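Local structure of gentamicin resistance protein (Enterococcus gallinarum, 6CTZ) at residues 117-122 against 191-196; 225-230 against 237-242; 10-15 against 83-88. The protein probably confers resistance to aminoglycosides such as gentamicin and kanamycin by transferring a phosphate from a guanine nucleotide to their 2''-hydroxyl. The protein carries 2 engineered substitutions. All coordinates share one frame; numbering follows the deposited sequence.

Contact 1: 117-122 against 191-196; sequences AEFMNE and GDLSPD. With KAN (kanamycin a), chain E.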
# COMPACT_ATOMS: atom_id res chain seq x y z
N ALA A 117 -14.72 -3.05 1.32
CA ALA A 117 -15.53 -1.84 1.36
C ALA A 117 -15.72 -1.36 2.80
O ALA A 117 -15.60 -0.17 3.10
CB ALA A 117 -16.89 -2.09 0.71
N GLU A 118 -16.01 -2.30 3.71
CA GLU A 118 -16.20 -1.94 5.11
C GLU A 118 -14.92 -1.40 5.73
O GLU A 118 -14.96 -0.42 6.48
CB GLU A 118 -16.71 -3.17 5.88
CG GLU A 118 -16.86 -2.97 7.37
CD GLU A 118 -17.37 -4.22 8.07
OE1 GLU A 118 -16.70 -5.27 7.98
OE2 GLU A 118 -18.46 -4.16 8.68
N PHE A 119 -13.78 -2.02 5.42
CA PHE A 119 -12.50 -1.54 5.93
C PHE A 119 -12.22 -0.12 5.45
O PHE A 119 -11.83 0.75 6.24
CB PHE A 119 -11.39 -2.50 5.48
CG PHE A 119 -10.00 -2.03 5.81
CD1 PHE A 119 -9.51 -2.11 7.10
CD2 PHE A 119 -9.18 -1.51 4.82
CE1 PHE A 119 -8.22 -1.69 7.39
CE2 PHE A 119 -7.90 -1.08 5.11
CZ PHE A 119 -7.42 -1.18 6.40
N MET A 120 -12.43 0.14 4.16
CA MET A 120 -12.21 1.48 3.62
C MET A 120 -13.15 2.48 4.25
O MET A 120 -12.76 3.61 4.56
CB MET A 120 -12.35 1.44 2.10
CG MET A 120 -11.30 0.58 1.43
SD MET A 120 -11.55 0.26 -0.34
CE MET A 120 -10.71 1.64 -1.08
N ASN A 121 -14.38 2.07 4.40
CA ASN A 121 -15.31 2.88 5.16
C ASN A 121 -14.91 3.32 6.67
O ASN A 121 -14.99 4.45 7.17
CB ASN A 121 -16.71 2.28 5.18
CG ASN A 121 -17.46 2.47 3.90
OD1 ASN A 121 -17.07 3.17 3.00
ND2 ASN A 121 -18.58 1.85 3.85
N GLU A 122 -14.33 2.28 7.29
CA GLU A 122 -13.84 2.53 8.64
C GLU A 122 -12.67 3.50 8.63
O GLU A 122 -12.61 4.41 9.47
CB GLU A 122 -13.47 1.21 9.30
CG GLU A 122 -14.69 0.35 9.61
CD GLU A 122 -14.39 -1.13 9.77
OE1 GLU A 122 -15.31 -1.88 10.16
OE2 GLU A 122 -13.25 -1.55 9.51
N GLY A 191 -3.00 3.76 2.00
CA GLY A 191 -1.94 4.28 1.17
C GLY A 191 -1.17 3.26 0.36
O GLY A 191 -0.43 3.66 -0.54
N ASP A 192 -1.31 1.97 0.65
CA ASP A 192 -0.60 0.95 -0.11
C ASP A 192 -1.45 -0.32 -0.11
O ASP A 192 -1.01 -1.41 0.27
CB ASP A 192 0.79 0.73 0.48
CG ASP A 192 1.75 0.05 -0.48
OD1 ASP A 192 1.58 0.16 -1.71
OD2 ASP A 192 2.71 -0.57 0.02
N LEU A 193 -2.72 -0.18 -0.51
CA LEU A 193 -3.73 -1.20 -0.24
C LEU A 193 -3.79 -2.22 -1.38
O LEU A 193 -4.73 -2.28 -2.17
CB LEU A 193 -5.08 -0.55 0.04
CG LEU A 193 -6.16 -1.45 0.63
CD1 LEU A 193 -5.75 -1.95 2.02
CD2 LEU A 193 -7.47 -0.71 0.73
N SER A 194 -2.75 -3.04 -1.44
CA SER A 194 -2.57 -4.05 -2.46
C SER A 194 -2.72 -5.43 -1.85
O SER A 194 -2.54 -5.61 -0.64
CB SER A 194 -1.18 -3.91 -3.10
OG SER A 194 -0.17 -3.70 -2.13
N PRO A 195 -3.03 -6.45 -2.67
CA PRO A 195 -3.39 -7.76 -2.12
C PRO A 195 -2.23 -8.54 -1.53
O PRO A 195 -2.47 -9.55 -0.85
CB PRO A 195 -4.05 -8.49 -3.32
CG PRO A 195 -3.51 -7.77 -4.53
CD PRO A 195 -3.41 -6.33 -4.10
N ASP A 196 -0.98 -8.09 -1.73
CA ASP A 196 0.15 -8.63 -0.98
C ASP A 196 0.08 -8.27 0.50
O ASP A 196 0.90 -8.75 1.29
CB ASP A 196 1.49 -8.21 -1.60
CG ASP A 196 1.75 -6.72 -1.50
OD1 ASP A 196 0.77 -5.96 -1.43
OD2 ASP A 196 2.93 -6.31 -1.47
C1 KAN E . 4.50 -2.54 -9.25
C2 KAN E . 4.14 -2.12 -10.68
C3 KAN E . 3.38 -3.25 -11.36
C4 KAN E . 4.28 -4.48 -11.34
C5 KAN E . 4.66 -4.86 -9.91
C6 KAN E . 5.64 -6.03 -9.89
C7 KAN E . 2.18 -2.11 -4.50
C8 KAN E . 3.63 -1.74 -4.84
C9 KAN E . 3.79 -1.60 -6.36
C10 KAN E . 3.36 -2.86 -7.10
C11 KAN E . 1.93 -3.26 -6.70
C12 KAN E . 1.80 -3.42 -5.19
C13 KAN E . 5.25 -0.19 -3.91
C14 KAN E . 5.39 0.54 -2.59
C15 KAN E . 4.57 1.84 -2.65
C16 KAN E . 5.03 2.67 -3.84
C17 KAN E . 4.95 1.84 -5.11
C18 KAN E . 5.53 2.64 -6.27
N1 KAN E . 5.99 -6.29 -8.50
N2 KAN E . 1.52 -4.49 -7.35
N3 KAN E . 2.04 -2.22 -3.05
N4 KAN E . 4.68 2.62 -1.42
O5 KAN E . 5.23 -3.76 -9.18
O6 KAN E . 3.33 -0.95 -10.63
O7 KAN E . 3.05 -2.90 -12.71
O8 KAN E . 3.58 -5.56 -11.95
O9 KAN E . 3.28 -2.63 -8.51
O10 KAN E . 5.17 -1.35 -6.66
O11 KAN E . 3.88 -0.50 -4.16
O12 KAN E . 5.72 0.66 -4.95
O13 KAN E . 4.96 -0.34 -1.54
O14 KAN E . 4.20 3.83 -4.02
O15 KAN E . 5.45 1.85 -7.46
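F119 reaches L193 from helix 106-125. Its CG is anti to the backbone N (chi1 173°), which carries the ring out toward the loop 191-196. There the ring and the leucine run antiparallel and overlap at their ends. F119 CE2 is 3.9 Å from L193 CD1, and the methyl lies obliquely to the ring. M120, one residue on, takes the other leucine branch: its CG lies 4.1 Å from L193 CD2. The chain of M120 then bends at chi3, and its end packs on D226 and Y227. L193 thus uses both methyls, CD1 against F119 and CD2 against M120, and the contact is buried and wholly apolar.

The loop 191-196 lies in the helical lobe of the kinase-like fold and matches the catalytic loop of that family, between strands 187-189 and 198-200. L193 sits at the centre of an inverse gamma turn, closed by S194 N to D192 O at 2.9 Å. The turn sets L193 against the helix while its two neighbours serve the kanamycin pocket. D192 takes two hydrogen bonds from kanamycin, OD1 from amine N3 at 2.8 Å and OD2 from hydroxyl O13 at 2.7 Å. S194 OG accepts a further bond from the same N3 at 2.8 Å. S194 OG in turn donates to D196 OD1 at 2.5 Å, on the syn side and 21° out of the carboxylate plane. D217, E232 and D233 also bond kanamycin, consistent with an acidic pocket suited to a polyamine.

Contact 2: 225-230 against 237-242; sequences YDYVYL and LFTRQV. With KAN (kanamycin a), chain E.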
# COMPACT_ATOMS: atom_id res chain seq x y z
N TYR A 225 -7.59 7.19 -3.61
CA TYR A 225 -6.29 6.57 -3.85
C TYR A 225 -6.25 5.12 -3.36
O TYR A 225 -5.50 4.31 -3.91
CB TYR A 225 -5.14 7.38 -3.22
CG TYR A 225 -3.83 6.85 -3.72
CD1 TYR A 225 -3.35 7.22 -4.97
CD2 TYR A 225 -3.09 5.92 -2.97
CE1 TYR A 225 -2.16 6.72 -5.46
CE2 TYR A 225 -1.90 5.40 -3.46
CZ TYR A 225 -1.44 5.81 -4.71
OH TYR A 225 -0.26 5.30 -5.21
N ASP A 226 -7.06 4.77 -2.36
CA ASP A 226 -7.02 3.40 -1.87
C ASP A 226 -7.64 2.40 -2.84
O ASP A 226 -7.65 1.21 -2.54
CB ASP A 226 -7.64 3.28 -0.47
CG ASP A 226 -6.61 3.43 0.65
OD1 ASP A 226 -5.39 3.48 0.39
OD2 ASP A 226 -7.06 3.49 1.82
N TYR A 227 -8.14 2.86 -3.99
CA TYR A 227 -8.54 1.93 -5.04
C TYR A 227 -7.41 1.58 -6.00
O TYR A 227 -7.61 0.68 -6.83
CB TYR A 227 -9.69 2.52 -5.85
CG TYR A 227 -11.01 2.64 -5.12
CD1 TYR A 227 -11.73 1.51 -4.74
CD2 TYR A 227 -11.56 3.89 -4.85
CE1 TYR A 227 -12.94 1.61 -4.10
CE2 TYR A 227 -12.79 4.01 -4.21
CZ TYR A 227 -13.47 2.86 -3.83
OH TYR A 227 -14.69 2.93 -3.21
N VAL A 228 -6.25 2.24 -5.94
CA VAL A 228 -5.27 2.14 -7.02
C VAL A 228 -4.80 0.71 -7.25
O VAL A 228 -4.73 0.25 -8.40
CB VAL A 228 -4.10 3.14 -6.85
CG1 VAL A 228 -3.26 2.83 -5.63
CG2 VAL A 228 -3.22 3.14 -8.11
N TYR A 229 -4.45 -0.01 -6.17
CA TYR A 229 -3.96 -1.38 -6.33
C TYR A 229 -5.08 -2.41 -6.40
O TYR A 229 -4.86 -3.50 -6.93
CB TYR A 229 -2.91 -1.74 -5.28
CG TYR A 229 -1.75 -0.77 -5.33
CD1 TYR A 229 -0.95 -0.67 -6.46
CD2 TYR A 229 -1.49 0.08 -4.25
CE1 TYR A 229 0.08 0.25 -6.53
CE2 TYR A 229 -0.45 1.00 -4.32
CZ TYR A 229 0.32 1.08 -5.46
OH TYR A 229 1.35 2.00 -5.52
N LEU A 230 -6.28 -2.07 -5.92
CA LEU A 230 -7.43 -2.89 -6.27
C LEU A 230 -7.59 -2.94 -7.79
O LEU A 230 -7.79 -4.01 -8.38
CB LEU A 230 -8.69 -2.37 -5.59
CG LEU A 230 -8.69 -2.43 -4.06
CD1 LEU A 230 -10.05 -2.05 -3.50
CD2 LEU A 230 -8.23 -3.79 -3.53
N LEU A 237 -13.35 -5.43 -12.52
CA LEU A 237 -14.61 -6.00 -12.07
C LEU A 237 -14.69 -6.05 -10.55
O LEU A 237 -15.68 -5.63 -9.94
CB LEU A 237 -14.83 -7.38 -12.69
CG LEU A 237 -15.34 -7.35 -14.13
CD1 LEU A 237 -15.38 -8.76 -14.68
CD2 LEU A 237 -16.72 -6.72 -14.20
N PHE A 238 -13.62 -6.54 -9.91
CA PHE A 238 -13.60 -6.59 -8.45
C PHE A 238 -13.63 -5.19 -7.86
O PHE A 238 -14.34 -4.94 -6.88
CB PHE A 238 -12.37 -7.35 -7.97
CG PHE A 238 -12.27 -7.43 -6.48
CD1 PHE A 238 -12.99 -8.39 -5.78
CD2 PHE A 238 -11.49 -6.53 -5.77
CE1 PHE A 238 -12.92 -8.46 -4.41
CE2 PHE A 238 -11.42 -6.60 -4.40
CZ PHE A 238 -12.14 -7.57 -3.72
N THR A 239 -12.86 -4.27 -8.45
CA THR A 239 -12.83 -2.91 -7.94
C THR A 239 -14.22 -2.28 -7.98
O THR A 239 -14.63 -1.61 -7.02
CB THR A 239 -11.82 -2.09 -8.74
OG1 THR A 239 -10.51 -2.65 -8.57
CG2 THR A 239 -11.79 -0.66 -8.27
N ARG A 240 -14.95 -2.51 -9.07
CA ARG A 240 -16.31 -1.97 -9.18
C ARG A 240 -17.23 -2.57 -8.13
O ARG A 240 -18.16 -1.89 -7.67
CB ARG A 240 -16.85 -2.20 -10.59
CG ARG A 240 -16.28 -1.24 -11.61
CD ARG A 240 -16.73 -1.61 -13.03
NE ARG A 240 -16.35 -0.60 -14.02
CZ ARG A 240 -17.12 0.44 -14.34
NH1 ARG A 240 -18.29 0.62 -13.75
NH2 ARG A 240 -16.69 1.32 -15.23
N GLN A 241 -17.01 -3.84 -7.75
CA GLN A 241 -17.79 -4.45 -6.68
C GLN A 241 -17.54 -3.76 -5.34
O GLN A 241 -18.48 -3.51 -4.58
CB GLN A 241 -17.44 -5.93 -6.54
CG GLN A 241 -17.86 -6.85 -7.67
CD GLN A 241 -17.48 -8.30 -7.39
OE1 GLN A 241 -16.41 -8.76 -7.80
NE2 GLN A 241 -18.34 -9.01 -6.66
N VAL A 242 -16.28 -3.47 -5.03
CA VAL A 242 -15.96 -2.72 -3.81
C VAL A 242 -16.62 -1.35 -3.85
O VAL A 242 -17.26 -0.92 -2.88
CB VAL A 242 -14.44 -2.62 -3.61
CG1 VAL A 242 -14.14 -1.81 -2.35
CG2 VAL A 242 -13.79 -4.01 -3.51
C1 KAN E . 4.50 -2.54 -9.25
C2 KAN E . 4.14 -2.12 -10.68
C3 KAN E . 3.38 -3.25 -11.36
C4 KAN E . 4.28 -4.48 -11.34
C5 KAN E . 4.66 -4.86 -9.91
C6 KAN E . 5.64 -6.03 -9.89
C7 KAN E . 2.18 -2.11 -4.50
C8 KAN E . 3.63 -1.74 -4.84
C9 KAN E . 3.79 -1.60 -6.36
C10 KAN E . 3.36 -2.86 -7.10
C11 KAN E . 1.93 -3.26 -6.70
C12 KAN E . 1.80 -3.42 -5.19
C13 KAN E . 5.25 -0.19 -3.91
C14 KAN E . 5.39 0.54 -2.59
C15 KAN E . 4.57 1.84 -2.65
C16 KAN E . 5.03 2.67 -3.84
C17 KAN E . 4.95 1.84 -5.11
C18 KAN E . 5.53 2.64 -6.27
N1 KAN E . 5.99 -6.29 -8.50
N2 KAN E . 1.52 -4.49 -7.35
N3 KAN E . 2.04 -2.22 -3.05
N4 KAN E . 4.68 2.62 -1.42
O5 KAN E . 5.23 -3.76 -9.18
O6 KAN E . 3.33 -0.95 -10.63
O7 KAN E . 3.05 -2.90 -12.71
O8 KAN E . 3.58 -5.56 -11.95
O9 KAN E . 3.28 -2.63 -8.51
O10 KAN E . 5.17 -1.35 -6.66
O11 KAN E . 3.88 -0.50 -4.16
O12 KAN E . 5.72 0.66 -4.95
O13 KAN E . 4.96 -0.34 -1.54
O14 KAN E . 4.20 3.83 -4.02
O15 KAN E . 5.45 1.85 -7.46
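F238 meets L230 across two consecutive helices, 228-234 and 236-246, that turn back on each other around G235 in the helical lobe of the kinase-like fold. L230 CD2 stands at the edge of the F238 ring, near its plane, 4.3 Å from CE2. Beyond L230, the phenylalanine also packs on A113 and L116 of helix 106-125. The CB of Y229, next to L230, points away from helix 236-246, and its ring lines the kanamycin pocket. Kanamycin C7 sits over the centre of that ring, 3.7 Å above the plane. V228 CG1 packs on the opposite face, and Y229 OH bonds D265.

T239 comes next, and here the backbones are close: its CA is 5.7 Å from that of L230. T239 OG1 lies 3.5 Å from L230 CB. It is also near L230 O, but the angle is too poor for a hydrogen bond. Instead, chi1 of -62° sets OG1 beside the backbone N, where it bonds back to G235 O, and turns CG2 to the Y227 ring, which it meets obliquely. Y227 comes from the 3-10 turn leading into helix 228-234.

V242 spreads its two methyls over two partners. CG2 reaches L230 CD1 at 4.2 Å. CG1 touches the edge of the Y227 ring, 4.0 Å from CE1, while Y227 OH is hydrogen-bonded to E248 OE2.

Contact 3: 10-15 against 83-88; sequences TQFPDI and NPFVGY. With GDP (guanosine-5'-diphosphate), chain B.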
# COMPACT_ATOMS: atom_id res chain seq x y z
N THR A 10 19.01 -9.42 22.87
CA THR A 10 19.56 -8.42 23.78
C THR A 10 18.45 -7.56 24.37
O THR A 10 18.42 -7.30 25.58
CB THR A 10 20.54 -7.53 23.02
OG1 THR A 10 21.68 -8.29 22.63
CG2 THR A 10 20.98 -6.35 23.89
N GLN A 11 17.53 -7.11 23.53
CA GLN A 11 16.54 -6.13 23.96
C GLN A 11 15.29 -6.74 24.57
O GLN A 11 14.58 -6.04 25.30
CB GLN A 11 16.18 -5.21 22.79
CG GLN A 11 17.43 -4.56 22.22
CD GLN A 11 17.17 -3.59 21.10
OE1 GLN A 11 16.13 -2.93 21.06
NE2 GLN A 11 18.12 -3.49 20.19
N PHE A 12 15.01 -8.02 24.32
CA PHE A 12 13.76 -8.63 24.78
C PHE A 12 14.07 -9.93 25.50
O PHE A 12 14.09 -11.01 24.89
CB PHE A 12 12.79 -8.83 23.61
CG PHE A 12 12.61 -7.59 22.80
CD1 PHE A 12 12.09 -6.45 23.37
CD2 PHE A 12 13.01 -7.55 21.47
CE1 PHE A 12 11.94 -5.29 22.62
CE2 PHE A 12 12.87 -6.40 20.72
CZ PHE A 12 12.33 -5.27 21.30
N PRO A 13 14.31 -9.87 26.82
CA PRO A 13 14.72 -11.07 27.56
C PRO A 13 13.68 -12.17 27.59
O PRO A 13 14.02 -13.29 27.97
CB PRO A 13 14.98 -10.53 28.98
CG PRO A 13 15.26 -9.07 28.78
CD PRO A 13 14.36 -8.65 27.65
N ASP A 14 12.43 -11.90 27.23
CA ASP A 14 11.41 -12.93 27.23
C ASP A 14 11.34 -13.71 25.93
O ASP A 14 10.49 -14.61 25.80
CB ASP A 14 10.03 -12.35 27.59
CG ASP A 14 9.61 -11.23 26.67
OD1 ASP A 14 10.49 -10.51 26.16
OD2 ASP A 14 8.39 -11.06 26.47
N ILE A 15 12.20 -13.41 24.96
CA ILE A 15 12.21 -14.11 23.68
C ILE A 15 13.42 -15.03 23.64
O ILE A 15 14.57 -14.56 23.62
CB ILE A 15 12.22 -13.13 22.50
CG1 ILE A 15 10.97 -12.27 22.54
CG2 ILE A 15 12.31 -13.88 21.17
CD1 ILE A 15 10.98 -11.18 21.55
N ASN A 83 16.32 4.91 15.06
CA ASN A 83 16.24 3.74 14.20
C ASN A 83 15.47 2.64 14.93
O ASN A 83 16.06 1.75 15.55
CB ASN A 83 17.64 3.28 13.77
CG ASN A 83 18.28 4.22 12.76
OD1 ASN A 83 18.01 4.13 11.56
ND2 ASN A 83 19.14 5.11 13.23
N PRO A 84 14.14 2.68 14.88
CA PRO A 84 13.33 1.70 15.62
C PRO A 84 13.14 0.41 14.83
O PRO A 84 13.34 0.35 13.62
CB PRO A 84 11.98 2.41 15.74
CG PRO A 84 11.90 3.21 14.47
CD PRO A 84 13.30 3.68 14.19
N PHE A 85 12.73 -0.64 15.55
CA PHE A 85 12.20 -1.85 14.93
C PHE A 85 11.14 -2.43 15.86
O PHE A 85 11.05 -2.05 17.02
CB PHE A 85 13.30 -2.85 14.54
CG PHE A 85 13.96 -3.53 15.71
CD1 PHE A 85 13.45 -4.71 16.22
CD2 PHE A 85 15.14 -3.03 16.25
CE1 PHE A 85 14.07 -5.36 17.28
CE2 PHE A 85 15.76 -3.67 17.31
CZ PHE A 85 15.21 -4.83 17.82
N VAL A 86 10.29 -3.31 15.32
CA VAL A 86 9.22 -3.86 16.12
C VAL A 86 8.98 -5.33 15.95
O VAL A 86 9.39 -5.89 15.02
CB VAL A 86 7.85 -3.16 15.77
CG1 VAL A 86 7.91 -1.70 16.12
CG2 VAL A 86 7.49 -3.32 14.28
N GLY A 87 8.29 -5.91 16.91
CA GLY A 87 7.85 -7.28 16.84
C GLY A 87 6.37 -7.37 17.15
O GLY A 87 5.91 -6.74 18.06
N TYR A 88 5.65 -8.18 16.38
CA TYR A 88 4.25 -8.40 16.55
C TYR A 88 3.86 -9.84 16.27
O TYR A 88 4.51 -10.45 15.51
CB TYR A 88 3.41 -7.45 15.67
CG TYR A 88 3.69 -7.42 14.17
CD1 TYR A 88 4.61 -6.57 13.65
CD2 TYR A 88 2.95 -8.17 13.28
CE1 TYR A 88 4.81 -6.47 12.31
CE2 TYR A 88 3.17 -8.08 11.91
CZ TYR A 88 4.08 -7.20 11.46
OH TYR A 88 4.33 -7.04 10.12
PB GDP B . 7.21 -2.96 3.29
O1B GDP B . 6.72 -1.75 4.05
O2B GDP B . 6.34 -3.26 2.09
O3B GDP B . 8.69 -2.88 2.97
O3A GDP B . 7.08 -4.19 4.33
PA GDP B . 5.75 -4.97 4.82
O1A GDP B . 5.22 -4.39 6.09
O2A GDP B . 4.74 -5.04 3.68
O5' GDP B . 6.38 -6.43 5.17
C5' GDP B . 7.11 -7.12 4.17
C4' GDP B . 6.43 -8.44 3.89
O4' GDP B . 6.54 -9.27 5.05
C3' GDP B . 4.94 -8.36 3.63
O3' GDP B . 4.64 -7.98 2.28
C2' GDP B . 4.54 -9.79 3.90
O2' GDP B . 4.92 -10.64 2.81
C1' GDP B . 5.42 -10.14 5.08
N9 GDP B . 4.70 -9.90 6.35
C8 GDP B . 4.81 -8.84 7.18
N7 GDP B . 3.97 -9.01 8.24
C5 GDP B . 3.34 -10.19 8.08
C6 GDP B . 2.33 -10.97 8.81
O6 GDP B . 1.86 -10.56 9.88
N1 GDP B . 1.97 -12.14 8.27
C2 GDP B . 2.46 -12.62 7.11
N2 GDP B . 2.05 -13.82 6.65
N3 GDP B . 3.39 -11.96 6.38
C4 GDP B . 3.84 -10.77 6.84
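Helix 2-11 ends just before F12, and F12 CA passes 10.0 Å from G87 CA in strand 83-89, so the two backbones are bridged by side chains alone. F12 to I15 forms a type I turn, with I15 N bonded to F12 O at 3.1 Å.

Q11 and F85 approach from opposite directions. The Q11 amide comes to the edge of the F85 ring, with NE2 near the ring plane and 3.7 Å from CE2. The two planes stand 60° apart. This is a packing contact. The polar end of Q11 is satisfied elsewhere, since NE2 is hydrogen-bonded to K78 O. The CB of F85 points neither toward 10-15 nor away from it; chi1 of 71° places CG between the backbone N and the carbonyl carbon, and the ring end reaches Q11 and F12.

F12 and F85 lie alongside each other, running opposite ways. F85 CE1 lies in the plane of the F12 ring, at its edge, 3.8 Å from CE2; seen from F85 the approach is oblique. One face of the F12 ring is covered over its centre by Q11 CB.

Strand 83-89 belongs to the five-stranded antiparallel sheet of the N-terminal lobe in this kinase-like fold. The contact joins the end of helix 2-11 and the following turn to one side of that sheet. F85 also stacks on F42 of strand 38-43, and F12 meets Y75 of strand 73-78. The CB of V86 points away from 10-15, and its side chain packs on L52 of helix 46-62.

At the far end of the segment, Y88 OH donates to N7 of the GDP guanine at 2.7 Å, and guanine O6 comes to the ring edge, 3.5 Å from Y88 CE2.

Contact 3 comes first along the chain, followed by contact 1 and then contact 2. Contact 3 belongs to the N-terminal lobe and its five-stranded sheet. Contacts 1 and 2 lie together in the helical lobe, their centres about 9 Å apart. They touch directly: G191 N is probably hydrogen-bonded to D226 OD1, and S194 packs on Y229. Both border the kanamycin pocket. Contact 3 is remote, with its centre about 28 Å from that of contact 1 and about 36 Å from that of contact 2; contacts 2 and 3 fall on opposite sides of the chain's centre. Strand 83-89 and the loop 191-196 nevertheless both supply residues to the GDP pocket, Y88 and D196, as expected for a nucleotide held between two lobes.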